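Local coordinates for protein family 88 glycosyl hydrolase (Bacteroides thetaiotaomicron, PDB 5NOA) that probably acts as a polysaccharide lyase that removes rhamnose caps from complex arabinogalactans such as gum arabic, although it belongs to a glycoside hydrolase family, at residues 274-279 and 286-291; 290-295 and 318-323. One frame throughout, in Å; residues are numbered along the deposited sequence.

Contact 1 (274-279 and 286-291); sequences WTRSML and GPETSG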
loop_
_atom_site.group_PDB
_atom_site.type_symbol
_atom_site.label_atom_id
_atom_site.label_comp_id
_atom_site.label_asym_id
_atom_site.label_seq_id
_atom_site.Cartn_x
_atom_site.Cartn_y
_atom_site.Cartn_z
ATOM N N TRP A 274 6.693 -10.919 -8.946
ATOM C CA TRP A 274 7.423 -11.345 -7.782
ATOM C C TRP A 274 6.664 -12.482 -7.124
ATOM O O TRP A 274 5.458 -12.415 -6.977
ATOM C CB TRP A 274 7.604 -10.210 -6.798
ATOM C CG TRP A 274 8.644 -9.210 -7.216
ATOM C CD1 TRP A 274 9.891 -9.098 -6.714
ATOM C CD2 TRP A 274 8.497 -8.140 -8.163
ATOM N NE1 TRP A 274 10.544 -8.033 -7.282
ATOM C CE2 TRP A 274 9.701 -7.421 -8.159
ATOM C CE3 TRP A 274 7.465 -7.698 -8.977
ATOM C CZ2 TRP A 274 9.896 -6.319 -8.957
ATOM C CZ3 TRP A 274 7.664 -6.591 -9.766
ATOM C CH2 TRP A 274 8.853 -5.912 -9.728
ATOM N N THR A 275 7.389 -13.504 -6.724
ATOM C CA THR A 275 6.800 -14.643 -6.039
ATOM C C THR A 275 6.550 -14.313 -4.580
ATOM O O THR A 275 7.198 -13.420 -3.992
ATOM C CB THR A 275 7.685 -15.895 -6.193
ATOM O OG1 THR A 275 9.035 -15.581 -5.863
ATOM C CG2 THR A 275 7.656 -16.416 -7.598
ATOM N N ARG A 276 5.615 -15.054 -4.002
ATOM C CA ARG A 276 5.214 -14.842 -2.627
ATOM C C ARG A 276 6.385 -14.794 -1.652
ATOM O O ARG A 276 6.386 -13.943 -0.747
ATOM C CB ARG A 276 4.164 -15.898 -2.227
ATOM C CG ARG A 276 2.798 -15.654 -2.842
ATOM C CD ARG A 276 1.879 -16.834 -2.720
ATOM N NE ARG A 276 2.252 -17.846 -3.697
ATOM C CZ ARG A 276 1.754 -19.079 -3.720
ATOM N NH1 ARG A 276 0.866 -19.472 -2.803
ATOM N NH2 ARG A 276 2.118 -19.917 -4.650
ATOM N N SER A 277 7.382 -15.682 -1.792
ATOM C CA SER A 277 8.697 -15.554 -1.120
ATOM C C SER A 277 9.629 -14.959 -2.174
ATOM O O SER A 277 9.960 -15.609 -3.174
ATOM C CB SER A 277 9.208 -16.898 -0.621
ATOM O OG SER A 277 10.355 -16.757 0.187
ATOM N N MET A 278 9.996 -13.705 -1.998
ATOM C CA MET A 278 10.612 -12.936 -3.100
ATOM C C MET A 278 11.897 -13.546 -3.613
ATOM O O MET A 278 12.175 -13.441 -4.803
ATOM C CB MET A 278 10.911 -11.518 -2.614
ATOM C CG MET A 278 9.669 -10.712 -2.323
ATOM S SD MET A 278 9.995 -9.122 -1.480
ATOM C CE MET A 278 10.843 -8.210 -2.785
ATOM N N LEU A 279 12.684 -14.150 -2.705
ATOM C CA LEU A 279 13.997 -14.694 -3.041
ATOM C C LEU A 279 13.978 -16.202 -3.261
ATOM O O LEU A 279 15.025 -16.785 -3.450
ATOM C CB LEU A 279 15.018 -14.339 -1.966
ATOM C CG LEU A 279 15.155 -12.871 -1.618
ATOM C CD1 LEU A 279 16.262 -12.670 -0.599
ATOM C CD2 LEU A 279 15.405 -11.990 -2.804
ATOM N N GLY A 286 4.993 -19.479 -8.759
ATOM C CA GLY A 286 4.108 -18.912 -9.724
ATOM C C GLY A 286 3.710 -17.480 -9.438
ATOM O O GLY A 286 4.169 -16.826 -8.464
ATOM N N PRO A 287 2.858 -16.923 -10.315
ATOM C CA PRO A 287 2.492 -15.533 -10.221
ATOM C C PRO A 287 1.789 -15.134 -8.913
ATOM O O PRO A 287 1.039 -15.884 -8.315
ATOM C CB PRO A 287 1.476 -15.361 -11.341
ATOM C CG PRO A 287 1.360 -16.587 -12.047
ATOM C CD PRO A 287 2.218 -17.605 -11.452
ATOM N N GLU A 288 1.997 -13.887 -8.520
ATOM C CA GLU A 288 1.167 -13.276 -7.487
ATOM C C GLU A 288 1.029 -11.811 -7.843
ATOM O O GLU A 288 2.003 -11.190 -8.283
ATOM C CB GLU A 288 1.734 -13.503 -6.098
ATOM C CG GLU A 288 0.721 -13.245 -4.969
ATOM C CD GLU A 288 0.456 -11.796 -4.625
ATOM O OE1 GLU A 288 1.440 -11.042 -4.509
ATOM O OE2 GLU A 288 -0.753 -11.436 -4.383
ATOM N N THR A 289 -0.162 -11.255 -7.634
ATOM C CA THR A 289 -0.476 -9.925 -8.137
ATOM C C THR A 289 -0.288 -8.795 -7.168
ATOM O O THR A 289 0.102 -7.701 -7.579
ATOM C CB THR A 289 -1.883 -9.938 -8.697
ATOM O OG1 THR A 289 -1.918 -10.832 -9.802
ATOM C CG2 THR A 289 -2.407 -8.573 -9.126
ATOM N N SER A 290 -0.679 -8.971 -5.911
ATOM C CA SER A 290 -0.699 -7.823 -5.011
ATOM C C SER A 290 0.678 -7.234 -4.756
ATOM O O SER A 290 0.852 -6.003 -4.857
ATOM C CB SER A 290 -1.441 -8.135 -3.708
ATOM O OG SER A 290 -0.832 -9.177 -2.970
ATOM N N GLY A 291 1.654 -8.074 -4.434
ATOM C CA GLY A 291 3.045 -7.558 -4.293
ATOM C C GLY A 291 3.518 -6.900 -5.558
ATOM O O GLY A 291 3.931 -5.752 -5.558
HETATM O O HOH W 1 3.810 -10.373 -5.727
HETATM O O HOH W 2 4.202 -17.046 -5.686
#
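OE2 of Glu288, whose stem rests on Arg276, is gripped by several donors. Ser290 OG meets OE2 at 2.7 Å on the syn side, close to the carboxylate plane. Ser290 N reaches OE2 from well above that plane, at 2.9 Å. Gln339 N is a further partner of this oxygen. The other oxygen, OE1, takes Gly291 N on its syn lone pair at 3.0 Å, and the bond is fairly straight (162°). Both carboxylate oxygens are thus tied to the start of the helix, which fixes the rotation of the group. The chain folds over to get there: CG is anti to the backbone N (chi1 -163°), and a bend at chi2 (-78°) turns the carboxylate over the first turn. Water 1 lies 2.7 Å from Glu288 OE1 and also hydrogen-bonds to Trp274 O.

The stems of Arg276 and Glu288 cross at about a right angle, with CG against CG at 3.8 Å. No salt bridge joins them; the guanidinium pairs through NH1 with Glu343. Water 2 lies in the guanidinium plane, at its edge, and accepts from Arg276 NE at 2.9 Å. It also accepts from Arg276 N and bonds to Gly286 O at 2.8 Å, so it links the two segments. Thr275 CG2 packs against the same carbonyl, 3.6 Å from Gly286 O.

With an alanine at Glu288, Gly291 N and Ser290 N would probably lose their side-chain acceptor, and Arg276 CG the CG it packs against.

Glu288 sits at the N-cap of helix 289-304, and its carboxylate accepts from first-turn amides. The chain is mainly helical, consistent with the (alpha/alpha)6 barrel of the six-hairpin clan that includes family 88.

Contact 2 (290-295 and 318-323); sequences SGTAFF and EKAWKY
Thr292 and Tyr323 carry the apolar part of this contact between two helices. The methyl CG2 of Thr292 lies 3.7 Å from Tyr323 CD2. It is 4.1 Å from Tyr323 CE2, so it lies near the CD2-CE2 bond and approaches the ring obliquely. One turn earlier in helix 310-328, Ala320 CB is 4.3 Å from the same methyl. One methyl therefore faces two residues three positions apart, on the same side of their helix. The CB bonds of Thr292, Ala320 and Tyr323 all point toward the opposite helix. The small side chains of Thr292 and Ala320 are consistent with the close approach of the backbones, with Thr292 CA 6.8 Å from Ala320 CA. Two torsions bring the groups together. In Thr292, CG2 is anti to the backbone N, and the hydroxyl lies beside that N. In Tyr323, CG is also anti to the backbone N (chi1 162°), which swings the ring across to the methyl.

The polar interactions run elsewhere, as no hydrogen bond joins the two segments. Thr292 OG1 bonds back to Glu288 O, one turn earlier, and also to Trp274 N in the preceding loop. Tyr323 OH bonds to Thr289 OG1, at the start of the same helix that bears Thr292. The threonine thus turns its methyl to the interface while its hydroxyl serves the helix start and the loop.

Backbone bonds keep each segment helical. Phe294 N meets Ser290 O at 3.0 Å, and Lys322 N meets Glu318 O at 3.0 Å.

All three touching residues are buried. Beside them, helix 358-377 packs on Ala293, Phe294 and Trp321. Helix 226-242 lies against Phe294 and Phe295, so helix 289-304 is lodged between helices 226-242, 310-328 and 358-377.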
loop_
_atom_site.group_PDB
_atom_site.type_symbol
_atom_site.label_atom_id
_atom_site.label_comp_id
_atom_site.label_asym_id
_atom_site.label_seq_id
_atom_site.Cartn_x
_atom_site.Cartn_y
_atom_site.Cartn_z
ATOM N N SER A 290 -0.679 -8.971 -5.911
ATOM C CA SER A 290 -0.699 -7.823 -5.011
ATOM C C SER A 290 0.678 -7.234 -4.756
ATOM O O SER A 290 0.852 -6.003 -4.857
ATOM C CB SER A 290 -1.441 -8.135 -3.708
ATOM O OG SER A 290 -0.832 -9.177 -2.970
ATOM N N GLY A 291 1.654 -8.074 -4.434
ATOM C CA GLY A 291 3.045 -7.558 -4.293
ATOM C C GLY A 291 3.518 -6.900 -5.558
ATOM O O GLY A 291 3.931 -5.752 -5.558
ATOM N N THR A 292 3.402 -7.625 -6.660
ATOM C CA THR A 292 3.799 -7.113 -7.935
ATOM C C THR A 292 3.168 -5.756 -8.229
ATOM O O THR A 292 3.841 -4.836 -8.714
ATOM C CB THR A 292 3.423 -8.101 -9.054
ATOM O OG1 THR A 292 4.044 -9.354 -8.791
ATOM C CG2 THR A 292 3.815 -7.643 -10.453
ATOM N N ALA A 293 1.883 -5.602 -7.994
ATOM C CA ALA A 293 1.192 -4.330 -8.270
ATOM C C ALA A 293 1.723 -3.199 -7.403
ATOM O O ALA A 293 1.960 -2.106 -7.865
ATOM C CB ALA A 293 -0.319 -4.495 -8.097
ATOM N N PHE A 294 1.905 -3.452 -6.111
ATOM C CA PHE A 294 2.469 -2.429 -5.240
ATOM C C PHE A 294 3.866 -2.041 -5.706
ATOM O O PHE A 294 4.227 -0.874 -5.627
ATOM C CB PHE A 294 2.516 -2.870 -3.775
ATOM C CG PHE A 294 1.187 -2.833 -3.047
ATOM C CD1 PHE A 294 0.434 -1.670 -2.995
ATOM C CD2 PHE A 294 0.704 -3.947 -2.407
ATOM C CE1 PHE A 294 -0.787 -1.610 -2.331
ATOM C CE2 PHE A 294 -0.509 -3.906 -1.713
ATOM C CZ PHE A 294 -1.254 -2.731 -1.697
ATOM N N PHE A 295 4.677 -3.009 -6.133
ATOM C CA PHE A 295 6.009 -2.686 -6.631
ATOM C C PHE A 295 5.939 -1.867 -7.914
ATOM O O PHE A 295 6.764 -0.976 -8.119
ATOM C CB PHE A 295 6.836 -3.947 -6.875
ATOM C CG PHE A 295 7.135 -4.764 -5.635
ATOM C CD1 PHE A 295 7.524 -4.185 -4.441
ATOM C CD2 PHE A 295 7.118 -6.137 -5.707
ATOM C CE1 PHE A 295 7.843 -4.953 -3.335
ATOM C CE2 PHE A 295 7.424 -6.905 -4.602
ATOM C CZ PHE A 295 7.783 -6.320 -3.408
ATOM N N GLU A 318 8.364 -2.172 -16.880
ATOM C CA GLU A 318 7.714 -2.633 -18.091
ATOM C C GLU A 318 7.375 -4.111 -18.031
ATOM O O GLU A 318 6.281 -4.524 -18.460
ATOM C CB GLU A 318 8.545 -2.356 -19.343
ATOM C CG GLU A 318 8.666 -0.870 -19.652
ATOM C CD GLU A 318 7.325 -0.199 -19.823
ATOM O OE1 GLU A 318 6.457 -0.672 -20.615
ATOM O OE2 GLU A 318 7.082 0.785 -19.122
ATOM N N LYS A 319 8.280 -4.932 -17.516
ATOM C CA LYS A 319 8.015 -6.365 -17.387
ATOM C C LYS A 319 6.880 -6.602 -16.400
ATOM O O LYS A 319 6.067 -7.508 -16.591
ATOM C CB LYS A 319 9.270 -7.118 -16.960
ATOM C CG LYS A 319 10.291 -7.306 -18.044
ATOM C CD LYS A 319 11.429 -8.215 -17.594
ATOM C CE LYS A 319 12.482 -7.424 -16.879
ATOM N NZ LYS A 319 13.635 -8.306 -16.580
ATOM N N ALA A 320 6.847 -5.824 -15.315
ATOM C CA ALA A 320 5.780 -5.965 -14.322
ATOM C C ALA A 320 4.412 -5.598 -14.875
ATOM O O ALA A 320 3.432 -6.315 -14.657
ATOM C CB ALA A 320 6.110 -5.171 -13.087
ATOM N N TRP A 321 4.363 -4.484 -15.597
ATOM C CA TRP A 321 3.088 -4.074 -16.199
ATOM C C TRP A 321 2.626 -5.065 -17.244
ATOM O O TRP A 321 1.438 -5.312 -17.399
ATOM C CB TRP A 321 3.151 -2.652 -16.776
ATOM C CG TRP A 321 1.837 -2.291 -17.373
ATOM C CD1 TRP A 321 1.530 -2.274 -18.689
ATOM C CD2 TRP A 321 0.630 -2.034 -16.663
ATOM N NE1 TRP A 321 0.190 -1.986 -18.856
ATOM C CE2 TRP A 321 -0.381 -1.841 -17.623
ATOM C CE3 TRP A 321 0.300 -1.938 -15.292
ATOM C CZ2 TRP A 321 -1.693 -1.580 -17.259
ATOM C CZ3 TRP A 321 -1.001 -1.679 -14.946
ATOM C CH2 TRP A 321 -1.976 -1.494 -15.930
ATOM N N LYS A 322 3.571 -5.640 -17.985
ATOM C CA LYS A 322 3.230 -6.678 -18.900
ATOM C C LYS A 322 2.502 -7.858 -18.195
ATOM O O LYS A 322 1.455 -8.319 -18.637
ATOM C CB LYS A 322 4.480 -7.101 -19.626
ATOM C CG LYS A 322 4.279 -8.295 -20.491
ATOM C CD LYS A 322 5.530 -8.541 -21.318
ATOM C CE LYS A 322 5.466 -9.861 -22.044
ATOM N NZ LYS A 322 4.551 -9.724 -23.183
ATOM N N TYR A 323 3.045 -8.305 -17.074
ATOM C CA TYR A 323 2.376 -9.318 -16.284
ATOM C C TYR A 323 0.996 -8.841 -15.831
ATOM O O TYR A 323 0.006 -9.579 -15.937
ATOM C CB TYR A 323 3.253 -9.707 -15.071
ATOM C CG TYR A 323 2.422 -10.411 -14.017
ATOM C CD1 TYR A 323 2.030 -11.736 -14.163
ATOM C CD2 TYR A 323 1.929 -9.716 -12.929
ATOM C CE1 TYR A 323 1.198 -12.346 -13.255
ATOM C CE2 TYR A 323 1.115 -10.329 -11.998
ATOM C CZ TYR A 323 0.731 -11.647 -12.176
ATOM O OH TYR A 323 -0.119 -12.304 -11.302
#

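Overall arrangement
Contact 1 and contact 2 follow each other along the chain and share Ser290 and Gly291, at the start of helix 289-304. Their centres are about 10 Å apart, on the same side of the chain's centre. Contact 1 joins the loop before this helix to its N-terminal end. Contact 2 sets the next turn against helix 310-328, which follows in sequence. They also touch directly: Trp274 CD2 lies 3.5 Å from Phe295 CD2, and Pro287 CB packs on the Tyr323 hydroxyl. One helix is therefore held at its start by a loop and along its flank by its successor, within the mainly helical fold of the chain.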